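Local coordinates for protein benzoylformate Decarboxylase (PDB 4K9Q) that probably decarboxylates benzoylformate to benzaldehyde, using bound thiamine diphosphate and magnesium as a member of the thiamine pyrophosphate enzyme family, at residues I7-L12 with K33-D38; R13-T18 with A138-Y143; I113-M118 with F155-L160. All blocks are in the same frame, centred on the assembly; numbering follows the deposited sequence.

Contact 1: residues I7-L12 with K33-D38; sequences ITFDLL and KDFPSD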
loop_
_atom_site.group_PDB
_atom_site.type_symbol
_atom_site.label_atom_id
_atom_site.label_comp_id
_atom_site.label_asym_id
_atom_site.label_seq_id
_atom_site.Cartn_x
_atom_site.Cartn_y
_atom_site.Cartn_z
ATOM N N ILE A 7 30.678 10.239 3.957
ATOM C CA ILE A 7 30.107 10.925 2.800
ATOM C C ILE A 7 28.734 11.529 3.107
ATOM O O ILE A 7 28.417 12.638 2.680
ATOM C CB ILE A 7 30.019 9.970 1.608
ATOM C CG1 ILE A 7 31.435 9.519 1.228
ATOM C CG2 ILE A 7 29.286 10.622 0.431
ATOM C CD1 ILE A 7 31.469 8.334 0.286
ATOM N N THR A 8 27.924 10.789 3.856
ATOM C CA THR A 8 26.581 11.246 4.197
ATOM C C THR A 8 26.624 12.464 5.120
ATOM O O THR A 8 25.903 13.445 4.908
ATOM C CB THR A 8 25.767 10.108 4.847
ATOM O OG1 THR A 8 25.657 9.015 3.924
ATOM C CG2 THR A 8 24.372 10.594 5.232
ATOM N N PHE A 9 27.461 12.412 6.152
ATOM C CA PHE A 9 27.560 13.552 7.048
ATOM C C PHE A 9 28.114 14.775 6.312
ATOM O O PHE A 9 27.663 15.904 6.550
ATOM C CB PHE A 9 28.359 13.209 8.311
ATOM C CG PHE A 9 27.523 12.578 9.387
ATOM C CD1 PHE A 9 26.881 13.363 10.331
ATOM C CD2 PHE A 9 27.360 11.203 9.444
ATOM C CE1 PHE A 9 26.093 12.783 11.320
ATOM C CE2 PHE A 9 26.575 10.620 10.426
ATOM C CZ PHE A 9 25.943 11.412 11.364
ATOM N N ASP A 10 29.044 14.551 5.386
ATOM C CA ASP A 10 29.548 15.655 4.564
ATOM C C ASP A 10 28.451 16.281 3.690
ATOM O O ASP A 10 28.386 17.502 3.538
ATOM C CB ASP A 10 30.737 15.221 3.711
ATOM C CG ASP A 10 32.070 15.373 4.439
ATOM O OD1 ASP A 10 32.126 16.061 5.487
ATOM O OD2 ASP A 10 33.066 14.811 3.943
ATOM N N LEU A 11 27.582 15.447 3.123
ATOM C CA LEU A 11 26.420 15.957 2.397
ATOM C C LEU A 11 25.528 16.798 3.307
ATOM O O LEU A 11 25.092 17.890 2.941
ATOM C CB LEU A 11 25.615 14.807 1.774
ATOM C CG LEU A 11 24.273 15.205 1.153
ATOM C CD1 LEU A 11 24.493 16.076 -0.081
ATOM C CD2 LEU A 11 23.471 13.972 0.790
ATOM N N LEU A 12 25.259 16.288 4.503
ATOM C CA LEU A 12 24.382 16.982 5.427
ATOM C C LEU A 12 24.971 18.338 5.805
ATOM O O LEU A 12 24.246 19.314 5.946
ATOM C CB LEU A 12 24.098 16.107 6.653
ATOM C CG LEU A 12 23.230 14.881 6.344
ATOM C CD1 LEU A 12 23.115 13.984 7.567
ATOM C CD2 LEU A 12 21.843 15.298 5.833
ATOM N N LYS A 33 27.699 6.381 15.656
ATOM C CA LYS A 33 29.082 6.198 16.078
ATOM C C LYS A 33 29.921 7.448 15.807
ATOM O O LYS A 33 29.856 8.019 14.717
ATOM C CB LYS A 33 29.671 4.988 15.344
ATOM C CG LYS A 33 31.175 4.821 15.489
ATOM C CD LYS A 33 31.623 3.554 14.769
ATOM C CE LYS A 33 33.129 3.408 14.767
ATOM N NZ LYS A 33 33.777 4.471 13.957
ATOM N N ASP A 34 30.707 7.862 16.800
ATOM C CA ASP A 34 31.553 9.049 16.691
ATOM C C ASP A 34 30.769 10.258 16.181
ATOM O O ASP A 34 31.239 11.002 15.323
ATOM C CB ASP A 34 32.743 8.773 15.772
ATOM C CG ASP A 34 33.710 7.754 16.353
ATOM O OD1 ASP A 34 33.912 7.764 17.584
ATOM O OD2 ASP A 34 34.263 6.946 15.576
ATOM N N PHE A 35 29.566 10.446 16.710
ATOM C CA PHE A 35 28.724 11.555 16.293
ATOM C C PHE A 35 29.547 12.845 16.308
ATOM O O PHE A 35 30.207 13.151 17.301
ATOM C CB PHE A 35 27.509 11.673 17.211
ATOM C CG PHE A 35 26.411 12.518 16.636
ATOM C CD1 PHE A 35 26.265 13.841 17.017
ATOM C CD2 PHE A 35 25.544 11.991 15.695
ATOM C CE1 PHE A 35 25.255 14.621 16.478
ATOM C CE2 PHE A 35 24.540 12.766 15.147
ATOM C CZ PHE A 35 24.397 14.083 15.541
ATOM N N PRO A 36 29.554 13.582 15.186
ATOM C CA PRO A 36 30.504 14.698 15.102
ATOM C C PRO A 36 30.081 15.913 15.908
ATOM O O PRO A 36 28.889 16.172 16.097
ATOM C CB PRO A 36 30.542 15.023 13.605
ATOM C CG PRO A 36 29.264 14.506 13.060
ATOM C CD PRO A 36 28.880 13.318 13.904
ATOM N N SER A 37 31.079 16.654 16.375
ATOM C CA SER A 37 30.869 17.775 17.278
ATOM C C SER A 37 30.200 18.969 16.619
ATOM O O SER A 37 29.662 19.843 17.309
ATOM C CB SER A 37 32.212 18.206 17.878
ATOM O OG SER A 37 33.176 18.353 16.851
ATOM N N ASP A 38 30.228 19.024 15.290
ATOM C CA ASP A 38 29.567 20.129 14.606
ATOM C C ASP A 38 28.104 19.828 14.276
ATOM O O ASP A 38 27.423 20.648 13.672
ATOM C CB ASP A 38 30.348 20.593 13.370
ATOM C CG ASP A 38 30.508 19.509 12.317
ATOM O OD1 ASP A 38 30.541 18.307 12.653
ATOM O OD2 ASP A 38 30.627 19.877 11.133
#
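Phe9 of helix 4-15 meets Pro36 and Phe35 in a small apolar contact without a hydrogen bond between the segments. One turn into the helix, Ile7 and Thr8 face another neighbour, Pro136 of helix 135-147. Phe9 then points at the loop. Its CD1 lies 3.8 Å from Pro36 CG, and its CE1 is equally near Pro36 CD, so one side of the phenyl ring rests obliquely along the CG-CD bond. Beyond Pro36, Phe35 CE2 comes up to the edge of the Phe9 ring, near its plane, 4.1 Å from Phe9 CE1. Phe35 can reach this far because CG stands anti to its backbone N (chi1 -164°). The CD of Pro36 sits over one face of the Phe35 ring, toward the rim. The loop belongs to the beta-alpha-beta crossover of the N-terminal parallel sheet, leading from helix 29-32 into edge strand 40-43. Phe31 and Phe39 also meet the Phe9 ring, and an alanine in place of Phe9 would probably open a gap among these rings and leave the CG-CD side of Pro36 without the ring it packs on. Asp10 faces outward and pairs with Arg13, which also binds Asp38; that arginine probably eases the repulsion between the two carboxylates, Asp10 OD1 and Asp38 OD2 being 7.0 Å apart. Where the loop leaves helix 29-32, Asp34 OD1 is hydrogen-bonded to Asn473 of the second subunit, and Phe35 packs on Pro475 of that subunit.

Contact 2: residues R13-T18 with A138-Y143; sequences RKLQVT and AFMRAY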
loop_
_atom_site.group_PDB
_atom_site.type_symbol
_atom_site.label_atom_id
_atom_site.label_comp_id
_atom_site.label_asym_id
_atom_site.label_seq_id
_atom_site.Cartn_x
_atom_site.Cartn_y
_atom_site.Cartn_z
ATOM N N ARG A 13 26.296 18.406 5.938
ATOM C CA ARG A 13 26.955 19.692 6.166
ATOM C C ARG A 13 26.698 20.652 5.014
ATOM O O ARG A 13 26.361 21.816 5.232
ATOM C CB ARG A 13 28.465 19.506 6.322
ATOM C CG ARG A 13 28.858 18.947 7.656
ATOM C CD ARG A 13 30.376 18.836 7.776
ATOM N NE ARG A 13 30.702 18.197 9.037
ATOM C CZ ARG A 13 30.955 16.906 9.171
ATOM N NH1 ARG A 13 30.955 16.109 8.110
ATOM N NH2 ARG A 13 31.212 16.415 10.372
ATOM N N LYS A 14 26.863 20.159 3.791
ATOM C CA LYS A 14 26.641 20.963 2.601
ATOM C C LYS A 14 25.197 21.466 2.524
ATOM O O LYS A 14 24.953 22.620 2.163
ATOM C CB LYS A 14 27.008 20.152 1.353
ATOM C CG LYS A 14 26.770 20.864 0.036
ATOM C CD LYS A 14 27.622 22.108 -0.086
ATOM C CE LYS A 14 27.575 22.654 -1.509
ATOM N NZ LYS A 14 28.470 23.837 -1.663
ATOM N N LEU A 15 24.246 20.597 2.872
ATOM C CA LEU A 15 22.828 20.955 2.880
ATOM C C LEU A 15 22.432 21.816 4.074
ATOM O O LEU A 15 21.312 22.338 4.119
ATOM C CB LEU A 15 21.961 19.689 2.842
ATOM C CG LEU A 15 22.117 18.871 1.553
ATOM C CD1 LEU A 15 21.410 17.519 1.639
ATOM C CD2 LEU A 15 21.631 19.660 0.328
ATOM N N GLN A 16 23.349 21.944 5.035
ATOM C CA GLN A 16 23.119 22.682 6.273
ATOM C C GLN A 16 22.012 22.073 7.137
ATOM O O GLN A 16 21.235 22.786 7.779
ATOM C CB GLN A 16 22.861 24.158 5.982
ATOM C CG GLN A 16 24.014 24.800 5.201
ATOM C CD GLN A 16 23.798 26.278 4.950
ATOM O OE1 GLN A 16 23.273 26.993 5.801
ATOM N NE2 GLN A 16 24.195 26.742 3.770
ATOM N N VAL A 17 21.961 20.747 7.143
ATOM C CA VAL A 17 21.035 20.005 7.990
ATOM C C VAL A 17 21.886 19.273 9.022
ATOM O O VAL A 17 22.365 18.165 8.774
ATOM C CB VAL A 17 20.203 19.022 7.139
ATOM C CG1 VAL A 17 19.285 18.165 8.014
ATOM C CG2 VAL A 17 19.384 19.804 6.103
ATOM N N THR A 18 22.102 19.906 10.171
ATOM C CA THR A 18 23.079 19.376 11.124
ATOM C C THR A 18 22.499 19.114 12.518
ATOM O O THR A 18 23.242 18.973 13.496
ATOM C CB THR A 18 24.333 20.278 11.220
ATOM O OG1 THR A 18 23.959 21.567 11.715
ATOM C CG2 THR A 18 24.978 20.440 9.841
ATOM N N ALA A 138 20.319 8.875 -1.592
ATOM C CA ALA A 138 18.972 8.765 -1.018
ATOM C C ALA A 138 18.685 9.918 -0.051
ATOM O O ALA A 138 17.559 10.450 -0.004
ATOM C CB ALA A 138 18.779 7.413 -0.339
ATOM N N PHE A 139 19.698 10.317 0.720
ATOM C CA PHE A 139 19.563 11.512 1.545
ATOM C C PHE A 139 19.332 12.771 0.700
ATOM O O PHE A 139 18.511 13.627 1.054
ATOM C CB PHE A 139 20.762 11.683 2.484
ATOM C CG PHE A 139 20.606 10.964 3.802
ATOM C CD1 PHE A 139 20.117 11.632 4.914
ATOM C CD2 PHE A 139 20.935 9.621 3.919
ATOM C CE1 PHE A 139 19.970 10.979 6.145
ATOM C CE2 PHE A 139 20.798 8.959 5.147
ATOM C CZ PHE A 139 20.312 9.643 6.258
ATOM N N MET A 140 20.049 12.893 -0.419
ATOM C CA MET A 140 19.816 14.036 -1.298
ATOM C C MET A 140 18.393 14.022 -1.875
ATOM O O MET A 140 17.723 15.052 -1.906
ATOM C CB MET A 140 20.840 14.090 -2.434
ATOM C CG MET A 140 20.708 15.348 -3.285
ATOM S SD MET A 140 21.022 16.856 -2.354
ATOM C CE MET A 140 19.487 17.751 -2.615
ATOM N N ARG A 141 17.941 12.864 -2.348
ATOM C CA ARG A 141 16.578 12.759 -2.875
ATOM C C ARG A 141 15.562 13.025 -1.767
ATOM O O ARG A 141 14.521 13.628 -2.004
ATOM C CB ARG A 141 16.342 11.387 -3.512
ATOM C CG ARG A 141 14.935 11.195 -4.089
ATOM C CD ARG A 141 14.859 9.966 -4.996
ATOM N NE ARG A 141 13.471 9.718 -5.373
ATOM C CZ ARG A 141 13.017 8.602 -5.934
ATOM N NH1 ARG A 141 13.837 7.598 -6.231
ATOM N NH2 ARG A 141 11.724 8.502 -6.218
ATOM N N ALA A 142 15.867 12.569 -0.553
ATOM C CA ALA A 142 14.996 12.836 0.598
ATOM C C ALA A 142 14.859 14.348 0.835
ATOM O O ALA A 142 13.745 14.871 0.958
ATOM C CB ALA A 142 15.525 12.128 1.858
ATOM N N TYR A 143 15.990 15.045 0.877
ATOM C CA TYR A 143 15.996 16.492 1.057
ATOM C C TYR A 143 15.215 17.190 -0.059
ATOM O O TYR A 143 14.380 18.056 0.207
ATOM C CB TYR A 143 17.444 17.012 1.085
ATOM C CG TYR A 143 17.573 18.515 1.244
ATOM C CD1 TYR A 143 17.354 19.373 0.172
ATOM C CD2 TYR A 143 17.948 19.076 2.461
ATOM C CE1 TYR A 143 17.476 20.741 0.312
ATOM C CE2 TYR A 143 18.069 20.444 2.611
ATOM C CZ TYR A 143 17.829 21.275 1.530
ATOM O OH TYR A 143 17.961 22.641 1.685
HETATM O O HOH W 1 18.670 23.453 4.205
HETATM O O HOH W 2 20.739 23.647 1.636
#
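Leu15 lies over one face of the Tyr143 ring, the two side chains running past each other in opposite directions. Its CD2 stands squarely over the middle of the phenol ring, 4.1 Å from the centroid in a CH-pi contact, while Leu15 CD1 sits nearer the root of the ring, 3.9 Å from Tyr143 CD2. The CB of Leu15 follows the same ring further out, near CE2. With CG anti to its backbone N (chi1 179°), the tyrosine reaches from helix 135-147 across to the end of helix 4-15. Val17 approaches from a different direction: its CG2 lies in the ring plane at the edge, 3.8 Å from Tyr143 CE2. Met140, one turn earlier, bends its chain so that SD comes within 3.9 Å of Leu15 CD2, crossing it obliquely. The turn that brings Val17 in is a Schellman motif, in which Gln16 takes positive phi and ends helix 4-15. At the outer end of the ring two waters join Tyr143 OH to Leu15 O, each donating to that carbonyl at 2.9 Å. Water 1 is 2.7 Å from Tyr143 OH and lies in the ring plane. The contact is thus apolar over the face and along one edge of the ring, and hydrated at its hydroxyl: apolar packing joins helix 135-147 to the C-terminal end of helix 4-15 and the turn that follows, while the waters satisfy a helix-end carbonyl oxygen and probably help fix the phenol's direction.

Contact 3: residues I113-M118 with F155-L160; sequences IEAINM and FLSLPL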
loop_
_atom_site.group_PDB
_atom_site.type_symbol
_atom_site.label_atom_id
_atom_site.label_comp_id
_atom_site.label_asym_id
_atom_site.label_seq_id
_atom_site.Cartn_x
_atom_site.Cartn_y
_atom_site.Cartn_z
ATOM N N ILE A 113 9.625 -4.662 8.869
ATOM C CA ILE A 113 9.126 -5.456 7.745
ATOM C C ILE A 113 8.291 -4.590 6.804
ATOM O O ILE A 113 7.427 -3.848 7.263
ATOM C CB ILE A 113 8.328 -6.671 8.257
ATOM C CG1 ILE A 113 9.233 -7.570 9.109
ATOM C CG2 ILE A 113 7.717 -7.450 7.093
ATOM C CD1 ILE A 113 8.500 -8.611 9.937
ATOM N N GLU A 114 8.555 -4.677 5.495
ATOM C CA GLU A 114 7.929 -3.772 4.526
ATOM C C GLU A 114 8.007 -2.329 5.018
ATOM O O GLU A 114 7.001 -1.610 5.044
ATOM C CB GLU A 114 6.462 -4.141 4.264
ATOM C CG GLU A 114 6.264 -5.417 3.492
ATOM C CD GLU A 114 5.075 -5.359 2.524
ATOM O OE1 GLU A 114 4.099 -4.601 2.765
ATOM O OE2 GLU A 114 5.120 -6.083 1.505
ATOM N N ALA A 115 9.210 -1.905 5.387
ATOM C CA ALA A 115 9.411 -0.591 5.982
ATOM C C ALA A 115 8.797 0.542 5.174
ATOM O O ALA A 115 8.241 1.476 5.746
ATOM C CB ALA A 115 10.894 -0.331 6.218
ATOM N N ILE A 116 8.882 0.484 3.848
ATOM C CA ILE A 116 8.416 1.632 3.071
ATOM C C ILE A 116 6.911 1.837 3.183
ATOM O O ILE A 116 6.408 2.938 2.935
ATOM C CB ILE A 116 8.820 1.566 1.585
ATOM C CG1 ILE A 116 8.130 0.391 0.884
ATOM C CG2 ILE A 116 10.342 1.487 1.451
ATOM C CD1 ILE A 116 8.298 0.375 -0.644
ATOM N N ASN A 117 6.186 0.783 3.541
ATOM C CA ASN A 117 4.738 0.899 3.644
ATOM C C ASN A 117 4.221 1.351 4.997
ATOM O O ASN A 117 3.108 1.857 5.091
ATOM C CB ASN A 117 4.053 -0.391 3.202
ATOM C CG ASN A 117 4.124 -0.578 1.699
ATOM O OD1 ASN A 117 4.208 0.402 0.967
ATOM N ND2 ASN A 117 4.101 -1.826 1.235
ATOM N N MET A 118 5.034 1.194 6.037
ATOM C CA MET A 118 4.583 1.575 7.373
ATOM C C MET A 118 4.140 3.046 7.523
ATOM O O MET A 118 3.063 3.302 8.047
ATOM C CB MET A 118 5.620 1.202 8.435
ATOM C CG MET A 118 5.051 1.330 9.844
ATOM S SD MET A 118 6.125 0.690 11.115
ATOM C CE MET A 118 5.056 0.910 12.554
ATOM N N PHE A 155 10.646 9.514 4.447
ATOM C CA PHE A 155 11.136 8.443 5.313
ATOM C C PHE A 155 12.194 7.595 4.620
ATOM O O PHE A 155 11.980 7.122 3.497
ATOM C CB PHE A 155 9.986 7.538 5.765
ATOM C CG PHE A 155 10.445 6.314 6.513
ATOM C CD1 PHE A 155 10.979 6.432 7.789
ATOM C CD2 PHE A 155 10.367 5.052 5.940
ATOM C CE1 PHE A 155 11.415 5.311 8.494
ATOM C CE2 PHE A 155 10.800 3.921 6.649
ATOM C CZ PHE A 155 11.336 4.058 7.917
ATOM N N LEU A 156 13.333 7.408 5.296
ATOM C CA LEU A 156 14.373 6.479 4.839
ATOM C C LEU A 156 14.595 5.376 5.871
ATOM O O LEU A 156 14.763 5.661 7.062
ATOM C CB LEU A 156 15.704 7.211 4.636
ATOM C CG LEU A 156 15.764 8.304 3.567
ATOM C CD1 LEU A 156 17.138 8.960 3.584
ATOM C CD2 LEU A 156 15.457 7.711 2.201
ATOM N N SER A 157 14.603 4.134 5.402
ATOM C CA SER A 157 14.926 2.966 6.200
ATOM C C SER A 157 16.351 2.563 5.850
ATOM O O SER A 157 16.650 2.279 4.687
ATOM C CB SER A 157 13.951 1.837 5.855
ATOM O OG SER A 157 14.311 0.635 6.506
ATOM N N LEU A 158 17.225 2.521 6.853
ATOM C CA LEU A 158 18.666 2.436 6.630
ATOM C C LEU A 158 19.306 1.236 7.343
ATOM O O LEU A 158 19.548 1.271 8.545
ATOM C CB LEU A 158 19.315 3.761 7.067
ATOM C CG LEU A 158 18.745 4.972 6.296
ATOM C CD1 LEU A 158 18.999 6.265 7.001
ATOM C CD2 LEU A 158 19.275 5.018 4.872
ATOM N N PRO A 159 19.567 0.154 6.601
ATOM C CA PRO A 159 20.195 -1.033 7.206
ATOM C C PRO A 159 21.510 -0.704 7.930
ATOM O O PRO A 159 22.342 0.017 7.393
ATOM C CB PRO A 159 20.446 -1.941 5.999
ATOM C CG PRO A 159 19.341 -1.580 5.046
ATOM C CD PRO A 159 19.158 -0.086 5.202
ATOM N N LEU A 160 21.700 -1.260 9.122
ATOM C CA LEU A 160 22.764 -0.801 10.021
ATOM C C LEU A 160 24.165 -1.054 9.484
ATOM O O LEU A 160 25.114 -0.363 9.855
ATOM C CB LEU A 160 22.607 -1.451 11.402
ATOM C CG LEU A 160 22.860 -2.958 11.460
ATOM C CD1 LEU A 160 24.314 -3.215 11.841
ATOM C CD2 LEU A 160 21.922 -3.603 12.470
#
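Ala115 supplies the touching surface of segment 113-118, and the contacts across are van der Waals in kind. Its CB is 3.6 Å from Ser157 OG and 4.3 Å from Phe155 CE2, while the carbonyl oxygen of Ala115 meets that ring obliquely, 3.7 Å from Phe155 CE2. The Phe155 ring leans forward along its own strand, Ser157 N lying above one face, toward the rim. Polar bonds run beside the contact instead of through it. Ser157 OG, set anti to its backbone N (chi1 174°), finds its partner in Glu128, while Ala115 O accepts a hydrogen bond from Met118 N. Within the loop, Asn117 ND2 gives a fairly straight bond (163°) to Glu114 OE1, 3.2 Å away; the acceptor lies in the amide plane of Asn117 but is met well above the carboxylate plane. Glu114 and Asn117 also pair with Lys120 and Asn117 of the third subunit. Strand 154-159 runs between strands 93-98 and 126-127 of a parallel alpha/beta sheet; Phe155 and Ser157 take this loop on one face, Leu156 and Leu158 take helix 135-147 on the other, as in the N-terminal domain of thiamine diphosphate enzymes.

Contacts 1 and 2 share helix 4-15 and adjoin each other: Val17 N of contact 2 probably hydrogen-bonds to Leu12 O of contact 1, and Leu11 CD2 packs on Met140 N. Contact 2 in turn meets contact 3 through Phe139, which packs on Leu156 and Leu158, so helix 135-147 bridges helix 4-15 and strand 154-159. Contact 3 is the buried one of the three, its touching residues all lying within the core; contacts 1 and 2 are partly buried. Chemistry follows place: aromatic and proline packing flanked by charges in contact 1, aliphatic-aromatic packing edged by water in contact 2, and an alanine against a phenylalanine ring and a serine, with the polar bonds made to the side, in contact 3. Contacts 1 and 3 both also touch the second subunit.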